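Side-chain contacts in aminoacyltransferase FemA (Staphylococcus aureus, PDB 1LRZ), which catalyses addition of glycines 2 and 3 of the pentaglycine interpeptide bridge of staphylococcal peptidoglycan, using glycyl-tRNA as donor: residues Pro404-Ala407 and Ala408-Leu412; Glu254-Asp257 and Ile258-Asp262; Tyr242-Phe245 and Asp246-Ile249; Thr332-Ala335 and Phe336-Phe339. One frame throughout, in Å; residues are numbered along the deposited sequence.

From the N terminus the order is contact 3, contact 2, contact 4, contact 1. All four are local, each made by adjoining segments, so they follow in series, none nests or crosses, and none closes a long loop. Contact 3 turns strand 236-244 into helix 245-272; contact 2 lies further along that helix, with centres about 19 Å apart. After the returning helix 277-307 and two strands, contact 4 shapes the bend leading to helix 341-355. Its F339 packs on I243, CE2 lying 3.5 Å from I243 CD1, which ties contacts 3 and 4. Contact 1, in the last modelled helix, lies about 76 Å from contact 2, centre to centre.

Contact 1 (Pro404-Ala407 and Ala408-Leu412); sequences PVYA and AYTAL
The amides of A408 to A411 donate in turn to the carbonyl oxygens of P404 to A407, four successive alpha-helical bonds that are illustrated by Y409 N to V405 O at 2.9 Å. On this regular frame the side chains of Y406 and T410, one turn apart, meet at about a right angle. The methyl CG2 of T410 sits over one face of the Y406 ring, 3.8 Å from its centroid and displaced toward the rim, with the phenolic carbon CZ as its nearest ring atom. This is a CH-pi contact, and the two first torsions explain it. Y406 places CG opposite its backbone N (chi1 -179°), which sends the ring along the helix toward the next turn; T410 keeps CG2 beside its own amide, facing back to that ring. The same rotation (chi1 53°) turns the hydroxyl inward, where OG1 donates to A407 O at 2.8 Å. That oxygen is therefore gripped twice, because A411 N also reaches it at 3.1 Å, and both donors approach from the same face of the carbonyl plane. T410 thus meets the ring with its methyl and A407 O with its hydroxyl. Beside this pair, Y409 CD2 lies 4.0 Å from Y406 CE1, the two side chains crossing obliquely. The helix is the last one modelled in the chain: V405, Y406 and Y409 rest on L103 of strand 102-107, Y406 also on I398 of strand 397-400, and V405, A408 and Y409 on M64.

Contact 2 (Glu254-Asp257 and Ile258-Asp262); sequences EERD and ILNKD
N260 N donates to R256 O at 2.9 Å, the shortest of the bonds that join E254-D257 to I258-D262. The next bond, from K261 N to D257 O, measures 3.0 Å, and so does the preceding one from L259 N to E255 O; I258 N reaches E254 O only weakly, at 3.4 Å. The same two residues that make the shortest bond also bring their side chains together. The amide nitrogen ND2 of N260 lies 3.7 Å from R256 CG, so the amide meets mainly the aliphatic root of the arginine. N260 sets its CG beside the backbone N (chi1 -83°), which leans the amide back over the preceding turn. ND2 is also 3.4 Å from R256 O, but at an angle too poor for a hydrogen bond. The arginine runs extended from CG to NE, and its guanidinium plane stands 85° from the amide plane, which rules out any stacking of the two flat groups. Helices 245-272 and 277-307 form an antiparallel helical hairpin, the long coiled-coil arm of FemA, and R256 serves as a strap across it: NH1 donates to L290 O of the returning helix. L259 packs on Q289 and L290 of that helix, and N260 touches L290 as well. Turned from this seam, I258 lays its CG1 3.6 Å from E254 O, while the straight chain of K261 leads away from the first segment, only its CB lying near D257 O.

Contact 3 (Tyr242-Phe245 and Asp246-Ile249); sequences YINF and DEYI
F245 and Y248 lie side by side and point the same way, with Y248 CD2 at the edge of the phenylalanine ring, 3.9 Å from F245 CD2. Neither ring stacks on the other. One face of F245 is used instead by I243, whose CG2 stands 3.6 Å above the ring plane, offset toward the rim. The same methyl reaches Y248 CB at 4.0 Å, and so it touches both aromatic side chains. On the polar side, N244 and E247 meet at about a right angle, E247 CG lying 3.5 Å from N244 CG and the amide and carboxylate planes 27° apart. N244 turns CG opposite its backbone N (chi1 177°), whereas E247 sets CG beside its own N (chi1 -55°) and extends from there, bringing the carboxylate back beside the asparagine amide. N244 occupies the N-cap position; its main-chain oxygen accepts from Y248 N at 2.9 Å, and F245 O follows by accepting from I249 N at 2.7 Å. E247 OE1 accepts a hydrogen bond from a water at 2.7 Å that is also hydrogen-bonded to Y242 OH. This carboxylate oxygen has a salt bridge to K192 as well, which probably steadies its negative charge. The contact is the junction where strand 236-244, flanked by strands 192-195 and 310-320, passes into helix 245-272. There F245 and I249 pack against Q304 of helix 277-307.

Contact 4 (Thr332-Ala335 and Phe336-Phe339); sequences TSNA and FRHF
F336 carries A335 CB over one face of its ring, a CH-pi contact in which the methyl lies 4.1 Å from the centroid, while S333 OG comes obliquely to within 3.4 Å of CD1. The ring also meets H307 edge-to-face. A second flat group, the R337 guanidinium, has T332 O over one face. These groups sit on a type I beta turn, S333 to F336, followed by a short 3-10 segment, in the loop joining strand 325-332 to helix 341-355 in this acetyltransferase-like fold. The turn is closed by F336 N and S333 O at 3.2 Å, with the donor well above the carbonyl plane. R337 then runs back along the turn: its extended chain, with CG beside the backbone N (chi1 -80°), lies alongside N334, and CG rests 3.4 Å from S333 O. T332 holds its hydroxyl for S314 on strand 310-320 and offers carbon to the arginine, CB lying 3.5 Å from R337 NH1. N334 supplies the polar partner, as its amide, 56° from the guanidinium plane, takes a weak hydrogen bond from R337 NH2 to OD1 at 3.4 Å.

Contact 1 (Pro404-Ala407 and Ala408-Leu412)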
loop_
_atom_site.group_PDB
_atom_site.type_symbol
_atom_site.label_atom_id
_atom_site.label_comp_id
_atom_site.label_asym_id
_atom_site.label_seq_id
_atom_site.Cartn_x
_atom_site.Cartn_y
_atom_site.Cartn_z
ATOM N N PRO A 404 -30.604 -23.872 6.593
ATOM C CA PRO A 404 -31.518 -23.449 7.662
ATOM C C PRO A 404 -30.776 -22.799 8.829
ATOM O O PRO A 404 -31.178 -21.737 9.327
ATOM C CB PRO A 404 -32.200 -24.754 8.070
ATOM C CG PRO A 404 -32.241 -25.520 6.775
ATOM C CD PRO A 404 -30.860 -25.270 6.196
ATOM N N VAL A 405 -29.691 -23.433 9.270
ATOM C CA VAL A 405 -28.918 -22.893 10.389
ATOM C C VAL A 405 -28.331 -21.537 10.002
ATOM O O VAL A 405 -28.300 -20.602 10.816
ATOM C CB VAL A 405 -27.778 -23.857 10.820
ATOM C CG1 VAL A 405 -26.970 -23.231 11.952
ATOM C CG2 VAL A 405 -28.365 -25.203 11.267
ATOM N N TYR A 406 -27.875 -21.424 8.757
ATOM C CA TYR A 406 -27.310 -20.162 8.291
ATOM C C TYR A 406 -28.411 -19.088 8.269
ATOM O O TYR A 406 -28.165 -17.915 8.577
ATOM C CB TYR A 406 -26.706 -20.339 6.899
ATOM C CG TYR A 406 -26.071 -19.074 6.364
ATOM C CD1 TYR A 406 -24.980 -18.490 7.016
ATOM C CD2 TYR A 406 -26.571 -18.451 5.219
ATOM C CE1 TYR A 406 -24.399 -17.315 6.540
ATOM C CE2 TYR A 406 -26.002 -17.272 4.732
ATOM C CZ TYR A 406 -24.916 -16.709 5.398
ATOM O OH TYR A 406 -24.369 -15.535 4.934
ATOM N N ALA A 407 -29.629 -19.493 7.912
ATOM C CA ALA A 407 -30.754 -18.559 7.889
ATOM C C ALA A 407 -30.988 -18.011 9.301
ATOM O O ALA A 407 -31.197 -16.810 9.488
ATOM C CB ALA A 407 -32.017 -19.260 7.376
ATOM N N ALA A 408 -30.944 -18.890 10.299
ATOM C CA ALA A 408 -31.142 -18.459 11.679
ATOM C C ALA A 408 -30.009 -17.514 12.087
ATOM O O ALA A 408 -30.235 -16.503 12.757
ATOM C CB ALA A 408 -31.177 -19.671 12.612
ATOM N N TYR A 409 -28.796 -17.853 11.660
ATOM C CA TYR A 409 -27.605 -17.070 11.968
ATOM C C TYR A 409 -27.687 -15.637 11.442
ATOM O O TYR A 409 -27.316 -14.686 12.140
ATOM C CB TYR A 409 -26.370 -17.744 11.374
ATOM C CG TYR A 409 -25.111 -16.924 11.510
ATOM C CD1 TYR A 409 -24.497 -16.755 12.754
ATOM C CD2 TYR A 409 -24.534 -16.306 10.396
ATOM C CE1 TYR A 409 -23.338 -15.996 12.885
ATOM C CE2 TYR A 409 -23.375 -15.544 10.516
ATOM C CZ TYR A 409 -22.782 -15.395 11.764
ATOM O OH TYR A 409 -21.628 -14.652 11.885
ATOM N N THR A 410 -28.162 -15.489 10.209
ATOM C CA THR A 410 -28.270 -14.173 9.595
ATOM C C THR A 410 -29.381 -13.357 10.243
ATOM O O THR A 410 -29.283 -12.134 10.354
ATOM C CB THR A 410 -28.532 -14.285 8.080
ATOM O OG1 THR A 410 -29.656 -15.136 7.847
ATOM C CG2 THR A 410 -27.326 -14.864 7.372
ATOM N N ALA A 411 -30.432 -14.045 10.677
ATOM C CA ALA A 411 -31.563 -13.396 11.328
ATOM C C ALA A 411 -31.112 -12.699 12.605
ATOM O O ALA A 411 -31.723 -11.721 13.033
ATOM C CB ALA A 411 -32.636 -14.422 11.647
ATOM N N LEU A 412 -30.048 -13.212 13.218
ATOM C CA LEU A 412 -29.511 -12.621 14.443
ATOM C C LEU A 412 -28.798 -11.315 14.119
ATOM O O LEU A 412 -28.960 -10.375 14.927
ATOM C CB LEU A 412 -28.527 -13.581 15.124
ATOM C CG LEU A 412 -29.103 -14.777 15.889
ATOM C CD1 LEU A 412 -27.973 -15.720 16.276
ATOM C CD2 LEU A 412 -29.847 -14.288 17.133
#

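Contact 2 (Glu254-Asp257 and Ile258-Asp262)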
loop_
_atom_site.group_PDB
_atom_site.type_symbol
_atom_site.label_atom_id
_atom_site.label_comp_id
_atom_site.label_asym_id
_atom_site.label_seq_id
_atom_site.Cartn_x
_atom_site.Cartn_y
_atom_site.Cartn_z
ATOM N N GLU A 254 26.075 25.578 5.541
ATOM C CA GLU A 254 27.082 25.268 4.540
ATOM C C GLU A 254 26.689 25.927 3.227
ATOM O O GLU A 254 27.542 26.422 2.488
ATOM C CB GLU A 254 27.212 23.754 4.393
ATOM C CG GLU A 254 27.504 23.098 5.742
ATOM C CD GLU A 254 27.813 21.621 5.651
ATOM O OE1 GLU A 254 26.978 20.863 5.103
ATOM O OE2 GLU A 254 28.894 21.219 6.141
ATOM N N GLU A 255 25.388 25.957 2.949
ATOM C CA GLU A 255 24.904 26.582 1.726
ATOM C C GLU A 255 25.092 28.093 1.864
ATOM O O GLU A 255 25.443 28.773 0.901
ATOM C CB GLU A 255 23.427 26.241 1.499
ATOM C CG GLU A 255 23.161 24.736 1.492
ATOM C CD GLU A 255 21.704 24.380 1.239
ATOM O OE1 GLU A 255 20.812 25.010 1.852
ATOM O OE2 GLU A 255 21.451 23.455 0.435
ATOM N N ARG A 256 24.883 28.610 3.071
ATOM C CA ARG A 256 25.041 30.042 3.310
ATOM C C ARG A 256 26.484 30.498 3.065
ATOM O O ARG A 256 26.719 31.553 2.469
ATOM C CB ARG A 256 24.621 30.402 4.739
ATOM C CG ARG A 256 24.560 31.905 4.950
ATOM C CD ARG A 256 24.000 32.300 6.299
ATOM N NE ARG A 256 23.737 33.733 6.318
ATOM C CZ ARG A 256 22.673 34.307 5.762
ATOM N NH1 ARG A 256 21.746 33.570 5.149
ATOM N NH2 ARG A 256 22.560 35.624 5.788
ATOM N N ASP A 257 27.447 29.701 3.517
ATOM C CA ASP A 257 28.847 30.048 3.318
ATOM C C ASP A 257 29.111 30.242 1.833
ATOM O O ASP A 257 29.734 31.224 1.430
ATOM C CB ASP A 257 29.771 28.953 3.854
ATOM C CG ASP A 257 29.679 28.797 5.356
ATOM O OD1 ASP A 257 29.452 29.815 6.046
ATOM O OD2 ASP A 257 29.849 27.656 5.848
ATOM N N ILE A 258 28.631 29.304 1.020
ATOM C CA ILE A 258 28.819 29.396 -0.422
ATOM C C ILE A 258 28.174 30.664 -0.997
ATOM O O ILE A 258 28.777 31.351 -1.823
ATOM C CB ILE A 258 28.250 28.157 -1.132
ATOM C CG1 ILE A 258 29.095 26.932 -0.767
ATOM C CG2 ILE A 258 28.220 28.383 -2.637
ATOM C CD1 ILE A 258 28.657 25.652 -1.451
ATOM N N LEU A 259 26.955 30.973 -0.563
ATOM C CA LEU A 259 26.275 32.171 -1.042
ATOM C C LEU A 259 27.083 33.423 -0.681
ATOM O O LEU A 259 27.205 34.350 -1.490
ATOM C CB LEU A 259 24.874 32.279 -0.424
ATOM C CG LEU A 259 23.797 31.334 -0.964
ATOM C CD1 LEU A 259 22.522 31.486 -0.147
ATOM C CD2 LEU A 259 23.540 31.641 -2.436
ATOM N N ASN A 260 27.619 33.451 0.537
ATOM C CA ASN A 260 28.405 34.598 0.990
ATOM C C ASN A 260 29.658 34.794 0.145
ATOM O O ASN A 260 30.016 35.924 -0.196
ATOM C CB ASN A 260 28.789 34.450 2.469
ATOM C CG ASN A 260 27.682 34.909 3.408
ATOM O OD1 ASN A 260 27.049 35.944 3.182
ATOM N ND2 ASN A 260 27.450 34.149 4.471
ATOM N N LYS A 261 30.311 33.687 -0.193
ATOM C CA LYS A 261 31.513 33.732 -1.010
ATOM C C LYS A 261 31.175 34.254 -2.403
ATOM O O LYS A 261 31.912 35.066 -2.969
ATOM C CB LYS A 261 32.134 32.339 -1.113
ATOM C CG LYS A 261 33.432 32.310 -1.898
ATOM C CD LYS A 261 34.059 30.923 -1.894
ATOM C CE LYS A 261 35.346 30.903 -2.712
ATOM N NZ LYS A 261 35.961 29.544 -2.731
ATOM N N ASP A 262 30.063 33.789 -2.964
ATOM C CA ASP A 262 29.665 34.255 -4.287
ATOM C C ASP A 262 29.263 35.721 -4.225
ATOM O O ASP A 262 29.553 36.492 -5.138
ATOM C CB ASP A 262 28.513 33.414 -4.840
ATOM C CG ASP A 262 28.954 32.017 -5.236
ATOM O OD1 ASP A 262 30.021 31.892 -5.880
ATOM O OD2 ASP A 262 28.236 31.045 -4.915
#

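Contact 3 (Tyr242-Phe245 and Asp246-Ile249)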
loop_
_atom_site.group_PDB
_atom_site.type_symbol
_atom_site.label_atom_id
_atom_site.label_comp_id
_atom_site.label_asym_id
_atom_site.label_seq_id
_atom_site.Cartn_x
_atom_site.Cartn_y
_atom_site.Cartn_z
ATOM N N TYR A 242 10.970 12.752 8.114
ATOM C CA TYR A 242 11.237 13.607 9.259
ATOM C C TYR A 242 12.352 14.607 8.982
ATOM O O TYR A 242 13.043 14.538 7.965
ATOM C CB TYR A 242 11.658 12.735 10.435
ATOM C CG TYR A 242 13.017 12.115 10.205
ATOM C CD1 TYR A 242 14.179 12.750 10.654
ATOM C CD2 TYR A 242 13.151 10.936 9.462
ATOM C CE1 TYR A 242 15.443 12.232 10.371
ATOM C CE2 TYR A 242 14.411 10.409 9.168
ATOM C CZ TYR A 242 15.553 11.063 9.627
ATOM O OH TYR A 242 16.800 10.554 9.341
ATOM N N ILE A 243 12.526 15.534 9.911
ATOM C CA ILE A 243 13.581 16.519 9.799
ATOM C C ILE A 243 14.417 16.431 11.065
ATOM O O ILE A 243 13.869 16.428 12.166
ATOM C CB ILE A 243 13.026 17.950 9.712
ATOM C CG1 ILE A 243 12.190 18.120 8.439
ATOM C CG2 ILE A 243 14.185 18.950 9.752
ATOM C CD1 ILE A 243 11.515 19.484 8.328
ATOM N N ASN A 244 15.731 16.334 10.889
ATOM C CA ASN A 244 16.687 16.315 11.992
ATOM C C ASN A 244 17.189 17.756 11.931
ATOM O O ASN A 244 17.919 18.119 11.009
ATOM C CB ASN A 244 17.832 15.339 11.694
ATOM C CG ASN A 244 18.898 15.343 12.774
ATOM O OD1 ASN A 244 19.386 14.283 13.181
ATOM N ND2 ASN A 244 19.270 16.530 13.239
ATOM N N PHE A 245 16.793 18.584 12.890
ATOM C CA PHE A 245 17.192 19.979 12.817
ATOM C C PHE A 245 18.679 20.289 12.868
ATOM O O PHE A 245 19.136 21.154 12.126
ATOM C CB PHE A 245 16.394 20.794 13.832
ATOM C CG PHE A 245 14.944 20.941 13.450
ATOM C CD1 PHE A 245 13.945 20.324 14.192
ATOM C CD2 PHE A 245 14.586 21.637 12.294
ATOM C CE1 PHE A 245 12.609 20.384 13.789
ATOM C CE2 PHE A 245 13.255 21.703 11.881
ATOM C CZ PHE A 245 12.263 21.070 12.634
ATOM N N ASP A 246 19.450 19.592 13.696
ATOM C CA ASP A 246 20.886 19.854 13.722
ATOM C C ASP A 246 21.489 19.646 12.338
ATOM O O ASP A 246 22.280 20.460 11.874
ATOM C CB ASP A 246 21.612 18.940 14.714
ATOM C CG ASP A 246 21.431 19.383 16.144
ATOM O OD1 ASP A 246 21.278 20.603 16.370
ATOM O OD2 ASP A 246 21.457 18.513 17.043
ATOM N N GLU A 247 21.115 18.556 11.678
ATOM C CA GLU A 247 21.657 18.276 10.354
ATOM C C GLU A 247 21.104 19.255 9.321
ATOM O O GLU A 247 21.819 19.697 8.421
ATOM C CB GLU A 247 21.338 16.832 9.954
ATOM C CG GLU A 247 21.819 15.801 10.986
ATOM C CD GLU A 247 21.647 14.366 10.521
ATOM O OE1 GLU A 247 20.552 14.023 10.021
ATOM O OE2 GLU A 247 22.605 13.576 10.664
ATOM N N TYR A 248 19.829 19.596 9.460
ATOM C CA TYR A 248 19.175 20.529 8.544
ATOM C C TYR A 248 19.850 21.904 8.631
ATOM O O TYR A 248 20.272 22.478 7.621
ATOM C CB TYR A 248 17.696 20.633 8.923
ATOM C CG TYR A 248 16.881 21.621 8.123
ATOM C CD1 TYR A 248 16.821 21.553 6.732
ATOM C CD2 TYR A 248 16.097 22.572 8.768
ATOM C CE1 TYR A 248 15.986 22.411 6.009
ATOM C CE2 TYR A 248 15.267 23.423 8.066
ATOM C CZ TYR A 248 15.209 23.341 6.689
ATOM O OH TYR A 248 14.351 24.176 6.009
ATOM N N ILE A 249 19.958 22.418 9.850
ATOM C CA ILE A 249 20.580 23.711 10.079
ATOM C C ILE A 249 22.039 23.699 9.625
ATOM O O ILE A 249 22.528 24.695 9.094
ATOM C CB ILE A 249 20.482 24.108 11.571
ATOM C CG1 ILE A 249 19.004 24.219 11.969
ATOM C CG2 ILE A 249 21.201 25.432 11.814
ATOM C CD1 ILE A 249 18.758 24.362 13.474
HETATM O O HOH W 1 19.393 11.633 9.763
#

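Contact 4 (Thr332-Ala335 and Phe336-Phe339)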
loop_
_atom_site.group_PDB
_atom_site.type_symbol
_atom_site.label_atom_id
_atom_site.label_comp_id
_atom_site.label_asym_id
_atom_site.label_seq_id
_atom_site.Cartn_x
_atom_site.Cartn_y
_atom_site.Cartn_z
ATOM N N THR A 332 -0.166 12.157 7.649
ATOM C CA THR A 332 0.747 13.285 7.540
ATOM C C THR A 332 0.312 14.419 8.473
ATOM O O THR A 332 -0.875 14.696 8.610
ATOM C CB THR A 332 0.794 13.791 6.090
ATOM O OG1 THR A 332 1.332 12.758 5.259
ATOM C CG2 THR A 332 1.668 15.046 5.969
ATOM N N SER A 333 1.275 15.060 9.127
ATOM C CA SER A 333 0.965 16.154 10.034
ATOM C C SER A 333 0.393 17.349 9.269
ATOM O O SER A 333 1.014 17.849 8.331
ATOM C CB SER A 333 2.228 16.581 10.780
ATOM O OG SER A 333 2.016 17.798 11.474
ATOM N N ASN A 334 -0.788 17.807 9.670
ATOM C CA ASN A 334 -1.422 18.947 9.008
ATOM C C ASN A 334 -0.586 20.212 9.095
ATOM O O ASN A 334 -0.537 20.999 8.152
ATOM C CB ASN A 334 -2.793 19.225 9.625
ATOM C CG ASN A 334 -3.753 18.065 9.450
ATOM O OD1 ASN A 334 -3.999 17.621 8.330
ATOM N ND2 ASN A 334 -4.300 17.568 10.558
ATOM N N ALA A 335 0.078 20.405 10.228
ATOM C CA ALA A 335 0.887 21.600 10.439
ATOM C C ALA A 335 2.133 21.686 9.568
ATOM O O ALA A 335 2.629 22.778 9.294
ATOM C CB ALA A 335 1.283 21.698 11.914
ATOM N N PHE A 336 2.643 20.546 9.120
ATOM C CA PHE A 336 3.855 20.575 8.320
ATOM C C PHE A 336 3.723 19.992 6.931
ATOM O O PHE A 336 4.697 19.475 6.376
ATOM C CB PHE A 336 4.982 19.884 9.084
ATOM C CG PHE A 336 5.204 20.455 10.451
ATOM C CD1 PHE A 336 4.832 19.747 11.582
ATOM C CD2 PHE A 336 5.734 21.733 10.602
ATOM C CE1 PHE A 336 4.982 20.298 12.850
ATOM C CE2 PHE A 336 5.890 22.297 11.869
ATOM C CZ PHE A 336 5.511 21.577 12.993
ATOM N N ARG A 337 2.523 20.085 6.365
ATOM C CA ARG A 337 2.287 19.582 5.021
ATOM C C ARG A 337 3.180 20.272 3.998
ATOM O O ARG A 337 3.533 19.678 2.980
ATOM C CB ARG A 337 0.825 19.772 4.617
ATOM C CG ARG A 337 -0.098 18.724 5.195
ATOM C CD ARG A 337 -1.469 18.752 4.548
ATOM N NE ARG A 337 -2.369 17.803 5.201
ATOM C CZ ARG A 337 -2.287 16.480 5.073
ATOM N NH1 ARG A 337 -1.348 15.940 4.303
ATOM N NH2 ARG A 337 -3.138 15.695 5.725
ATOM N N HIS A 338 3.558 21.517 4.270
ATOM C CA HIS A 338 4.388 22.249 3.331
ATOM C C HIS A 338 5.781 21.645 3.165
ATOM O O HIS A 338 6.498 21.992 2.227
ATOM C CB HIS A 338 4.467 23.742 3.714
ATOM C CG HIS A 338 5.080 24.001 5.054
ATOM N ND1 HIS A 338 6.432 24.208 5.229
ATOM C CD2 HIS A 338 4.525 24.076 6.289
ATOM C CE1 HIS A 338 6.684 24.398 6.513
ATOM N NE2 HIS A 338 5.544 24.323 7.178
ATOM N N PHE A 339 6.163 20.737 4.060
ATOM C CA PHE A 339 7.470 20.082 3.939
ATOM C C PHE A 339 7.376 18.884 2.986
ATOM O O PHE A 339 8.393 18.283 2.632
ATOM C CB PHE A 339 7.992 19.615 5.300
ATOM C CG PHE A 339 8.675 20.697 6.093
ATOM C CD1 PHE A 339 8.133 21.149 7.294
ATOM C CD2 PHE A 339 9.867 21.260 5.640
ATOM C CE1 PHE A 339 8.777 22.155 8.041
ATOM C CE2 PHE A 339 10.519 22.263 6.371
ATOM C CZ PHE A 339 9.972 22.709 7.573
#